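Local coordinates for protein restriction endonuclease S subunits (Thermoanaerobacter tengcongensis, PDB 3OKG) that probably serves as the DNA-recognising specificity subunit of a type I restriction-modification methyltransferase, working together with M subunits, at residues R324-Y329 and E366-I371. Sequence-based numbering, arbitrary orientation.
Sequences RFWLLY and EEQRRI
The side chain of Gln368 lies across the indole of Trp326, its CG standing over one face of the pyrrole ring in a CH-pi contact, 3.9 Å from the centroid and 17° off the ring normal. Beyond CG the glutamine chain runs extended, crossing the tryptophan at about a right angle, and its amide is tilted 45° to the indole plane. Gln368 OE1 reaches the root of the ring, 3.3 Å from Trp326 CB, and no hydrogen bond passes directly between residues 324-329 and 366-371. The polar atoms of this buried amide are satisfied elsewhere: OE1 accepts from Glu323 N, while NE2 donates to the carbonyls of Pro363 and Ser321. Through Glu323 and Ser321 the amide ties the start of helix 365-388 to the residues just before helix 324-333. These helices bring together two parts of the second specificity half of the subunit: the short helix belongs to its globular target-recognition domain, and the long one leads away into the coiled-coil that spaces the two such domains, as in other HsdS proteins. A chi1 of -178° turns the Trp326 indole away from its own backbone nitrogen and carries the six-membered ring to Ile371, one turn further along the long helix. There Ile371 CG2 meets the ring edge in plane, 3.6 Å from Trp326 CZ3. The indole NE1 donates to Pro361 O, which fixes the ring's rotation, and Phe217 packs edge-to-face against it. Replacing Trp326 with alanine would probably leave Gln368 CG and the Ile371 methyls facing a gap and Pro361 O without its indole donor. Nearby on the long helix, Glu367 leans on Trp228 and is gripped side-on by Arg370 through NE and NH2.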
ATOM      1  N   ARG A 324      32.560   9.423   0.811  1.00 24.21           N
ATOM      2  CA  ARG A 324      31.889   8.183   0.466  1.00 27.84           C
ATOM      3  C   ARG A 324      30.535   8.458  -0.166  1.00 19.47           C
ATOM      4  O   ARG A 324      30.161   7.897  -1.205  1.00 24.55           O
ATOM      5  CB  ARG A 324      31.654   7.380   1.756  1.00 27.53           C
ATOM      6  CG  ARG A 324      30.740   6.211   1.559  1.00 44.20           C
ATOM      7  CD  ARG A 324      31.032   5.133   2.577  1.00 50.53           C
ATOM      8  NE  ARG A 324      30.250   5.252   3.798  1.00 49.23           N
ATOM      9  CZ  ARG A 324      30.638   5.937   4.863  1.00 52.95           C
ATOM     10  NH1 ARG A 324      31.798   6.586   4.843  1.00 60.53           N
ATOM     11  NH2 ARG A 324      29.861   5.969   5.945  1.00 57.65           N
ATOM     12  N   PHE A 325      29.777   9.317   0.491  1.00 20.09           N
ATOM     13  CA  PHE A 325      28.414   9.566   0.031  1.00 26.58           C
ATOM     14  C   PHE A 325      28.303  10.420  -1.227  1.00 25.17           C
ATOM     15  O   PHE A 325      27.305  10.327  -1.952  1.00 23.14           O
ATOM     16  CB  PHE A 325      27.563  10.078   1.185  1.00 28.80           C
ATOM     17  CG  PHE A 325      27.306   9.006   2.220  1.00 26.01           C
ATOM     18  CD1 PHE A 325      26.679   7.827   1.847  1.00 36.94           C
ATOM     19  CD2 PHE A 325      27.718   9.158   3.531  1.00 39.50           C
ATOM     20  CE1 PHE A 325      26.441   6.808   2.785  1.00 38.17           C
ATOM     21  CE2 PHE A 325      27.490   8.156   4.468  1.00 39.85           C
ATOM     22  CZ  PHE A 325      26.856   6.976   4.086  1.00 42.01           C
ATOM     23  N   TRP A 326      29.340  11.210  -1.513  1.00 22.83           N
ATOM     24  CA  TRP A 326      29.399  11.927  -2.818  1.00 23.08           C
ATOM     25  C   TRP A 326      29.520  10.899  -3.936  1.00 23.24           C
ATOM     26  O   TRP A 326      28.784  10.934  -4.938  1.00 22.81           O
ATOM     27  CB  TRP A 326      30.596  12.893  -2.842  1.00 25.68           C
ATOM     28  CG  TRP A 326      30.733  13.723  -4.105  1.00 21.41           C
ATOM     29  CD1 TRP A 326      31.692  13.579  -5.094  1.00 26.91           C
ATOM     30  CD2 TRP A 326      29.913  14.833  -4.504  1.00 21.53           C
ATOM     31  NE1 TRP A 326      31.512  14.538  -6.076  1.00 23.65           N
ATOM     32  CE2 TRP A 326      30.437  15.330  -5.731  1.00 24.70           C
ATOM     33  CE3 TRP A 326      28.809  15.485  -3.927  1.00 20.43           C
ATOM     34  CZ2 TRP A 326      29.867  16.405  -6.408  1.00 24.54           C
ATOM     35  CZ3 TRP A 326      28.244  16.567  -4.604  1.00 24.01           C
ATOM     36  CH2 TRP A 326      28.777  17.018  -5.828  1.00 28.73           C
ATOM     37  N   LEU A 327      30.455   9.968  -3.745  1.00 19.94           N
ATOM     38  CA  LEU A 327      30.653   8.858  -4.672  1.00 21.00           C
ATOM     39  C   LEU A 327      29.366   8.051  -4.873  1.00 25.60           C
ATOM     40  O   LEU A 327      28.972   7.752  -5.998  1.00 22.40           O
ATOM     41  CB  LEU A 327      31.745   7.922  -4.138  1.00 22.37           C
ATOM     42  CG  LEU A 327      32.026   6.682  -4.990  1.00 27.64           C
ATOM     43  CD1 LEU A 327      32.330   7.086  -6.430  1.00 25.40           C
ATOM     44  CD2 LEU A 327      33.179   5.875  -4.401  1.00 21.66           C
ATOM     45  N   LEU A 328      28.716   7.699  -3.767  1.00 26.19           N
ATOM     46  CA  LEU A 328      27.497   6.902  -3.826  1.00 28.15           C
ATOM     47  C   LEU A 328      26.386   7.581  -4.628  1.00 28.33           C
ATOM     48  O   LEU A 328      25.740   6.948  -5.470  1.00 25.50           O
ATOM     49  CB  LEU A 328      26.995   6.603  -2.408  1.00 26.30           C
ATOM     50  CG  LEU A 328      26.011   5.438  -2.316  1.00 33.39           C
ATOM     51  CD1 LEU A 328      26.652   4.203  -2.900  1.00 29.74           C
ATOM     52  CD2 LEU A 328      25.589   5.175  -0.854  1.00 39.04           C
ATOM     53  N   TYR A 329      26.122   8.849  -4.346  1.00 21.16           N
ATOM     54  CA  TYR A 329      25.115   9.573  -5.122  1.00 24.86           C
ATOM     55  C   TYR A 329      25.456   9.603  -6.605  1.00 33.53           C
ATOM     56  O   TYR A 329      24.581   9.482  -7.462  1.00 21.76           O
ATOM     57  CB  TYR A 329      24.967  11.000  -4.628  1.00 24.86           C
ATOM     58  CG  TYR A 329      23.951  11.131  -3.522  1.00 33.13           C
ATOM     59  CD1 TYR A 329      24.335  11.552  -2.255  1.00 21.35           C
ATOM     60  CD2 TYR A 329      22.611  10.811  -3.743  1.00 24.19           C
ATOM     61  CE1 TYR A 329      23.408  11.671  -1.224  1.00 23.30           C
ATOM     62  CE2 TYR A 329      21.673  10.917  -2.716  1.00 24.32           C
ATOM     63  CZ  TYR A 329      22.084  11.338  -1.467  1.00 33.30           C
ATOM     64  OH  TYR A 329      21.170  11.448  -0.454  1.00 30.81           O
ATOM     65  N   GLU A 366      34.350  20.129   2.035  1.00 27.88           N
ATOM     66  CA  GLU A 366      33.298  20.857   2.719  1.00 35.53           C
ATOM     67  C   GLU A 366      32.068  21.013   1.826  1.00 31.01           C
ATOM     68  O   GLU A 366      30.945  20.929   2.306  1.00 29.38           O
ATOM     69  CB  GLU A 366      33.777  22.217   3.234  1.00 37.03           C
ATOM     70  CG  GLU A 366      33.157  22.560   4.596  1.00 60.91           C
ATOM     71  CD  GLU A 366      32.747  24.027   4.735  1.00 89.59           C
ATOM     72  OE1 GLU A 366      32.142  24.379   5.774  1.00 88.20           O
ATOM     73  OE2 GLU A 366      33.022  24.827   3.812  1.00 88.32           O
ATOM     74  N   GLU A 367      32.281  21.229   0.532  1.00 29.10           N
ATOM     75  CA  GLU A 367      31.163  21.417  -0.389  1.00 31.11           C
ATOM     76  C   GLU A 367      30.497  20.091  -0.731  1.00 33.96           C
ATOM     77  O   GLU A 367      29.284  20.039  -0.930  1.00 25.31           O
ATOM     78  CB  GLU A 367      31.613  22.120  -1.662  1.00 24.93           C
ATOM     79  CG  GLU A 367      30.548  22.218  -2.752  1.00 22.43           C
ATOM     80  CD  GLU A 367      29.532  23.328  -2.486  1.00 34.18           C
ATOM     81  OE1 GLU A 367      29.501  23.857  -1.353  1.00 33.07           O
ATOM     82  OE2 GLU A 367      28.760  23.658  -3.408  1.00 30.42           O
ATOM     83  N   GLN A 368      31.280  19.018  -0.819  1.00 26.26           N
ATOM     84  CA  GLN A 368      30.678  17.695  -0.998  1.00 25.76           C
ATOM     85  C   GLN A 368      29.752  17.423   0.168  1.00 28.30           C
ATOM     86  O   GLN A 368      28.663  16.880  -0.012  1.00 25.59           O
ATOM     87  CB  GLN A 368      31.714  16.568  -1.033  1.00 24.14           C
ATOM     88  CG  GLN A 368      32.556  16.541  -2.279  1.00 22.93           C
ATOM     89  CD  GLN A 368      33.673  15.519  -2.165  1.00 30.04           C
ATOM     90  OE1 GLN A 368      33.428  14.359  -1.822  1.00 25.57           O
ATOM     91  NE2 GLN A 368      34.910  15.946  -2.447  1.00 27.68           N
ATOM     92  N   ARG A 369      30.194  17.764   1.372  1.00 25.68           N
ATOM     93  CA  ARG A 369      29.383  17.451   2.543  1.00 26.03           C
ATOM     94  C   ARG A 369      28.116  18.314   2.573  1.00 27.09           C
ATOM     95  O   ARG A 369      27.032  17.821   2.870  1.00 29.22           O
ATOM     96  CB  ARG A 369      30.188  17.590   3.842  1.00 32.77           C
ATOM     97  CG  ARG A 369      31.197  16.445   4.043  1.00 37.67           C
ATOM     98  CD  ARG A 369      31.836  16.476   5.439  1.00 39.14           C
ATOM     99  NE  ARG A 369      32.601  17.702   5.653  1.00 48.73           N
ATOM    100  CZ  ARG A 369      33.931  17.774   5.621  1.00 69.52           C
ATOM    101  NH1 ARG A 369      34.654  16.680   5.395  1.00 47.52           N
ATOM    102  NH2 ARG A 369      34.536  18.943   5.821  1.00 46.35           N
ATOM    103  N   ARG A 370      28.272  19.594   2.247  1.00 25.07           N
ATOM    104  CA  ARG A 370      27.145  20.545   2.194  1.00 28.05           C
ATOM    105  C   ARG A 370      26.058  20.083   1.214  1.00 36.35           C
ATOM    106  O   ARG A 370      24.867  20.112   1.528  1.00 29.17           O
ATOM    107  CB  ARG A 370      27.656  21.945   1.803  1.00 36.64           C
ATOM    108  CG  ARG A 370      26.618  23.078   1.934  1.00 35.72           C
ATOM    109  CD  ARG A 370      27.157  24.411   1.386  1.00 35.57           C
ATOM    110  NE  ARG A 370      27.173  24.397  -0.074  1.00 37.61           N
ATOM    111  CZ  ARG A 370      26.108  24.641  -0.832  1.00 40.66           C
ATOM    112  NH1 ARG A 370      24.938  24.946  -0.270  1.00 43.85           N
ATOM    113  NH2 ARG A 370      26.204  24.580  -2.150  1.00 34.62           N
ATOM    114  N   ILE A 371      26.477  19.644   0.032  1.00 27.58           N
ATOM    115  CA  ILE A 371      25.569  19.155  -0.991  1.00 31.49           C
ATOM    116  C   ILE A 371      24.967  17.795  -0.628  1.00 21.70           C
ATOM    117  O   ILE A 371      23.773  17.576  -0.830  1.00 27.16           O
ATOM    118  CB  ILE A 371      26.269  19.062  -2.374  1.00 28.25           C
ATOM    119  CG1 ILE A 371      26.641  20.461  -2.864  1.00 28.93           C
ATOM    120  CG2 ILE A 371      25.363  18.375  -3.391  1.00 29.68           C
ATOM    121  CD1 ILE A 371      27.526  20.451  -4.115  1.00 23.01           C
TER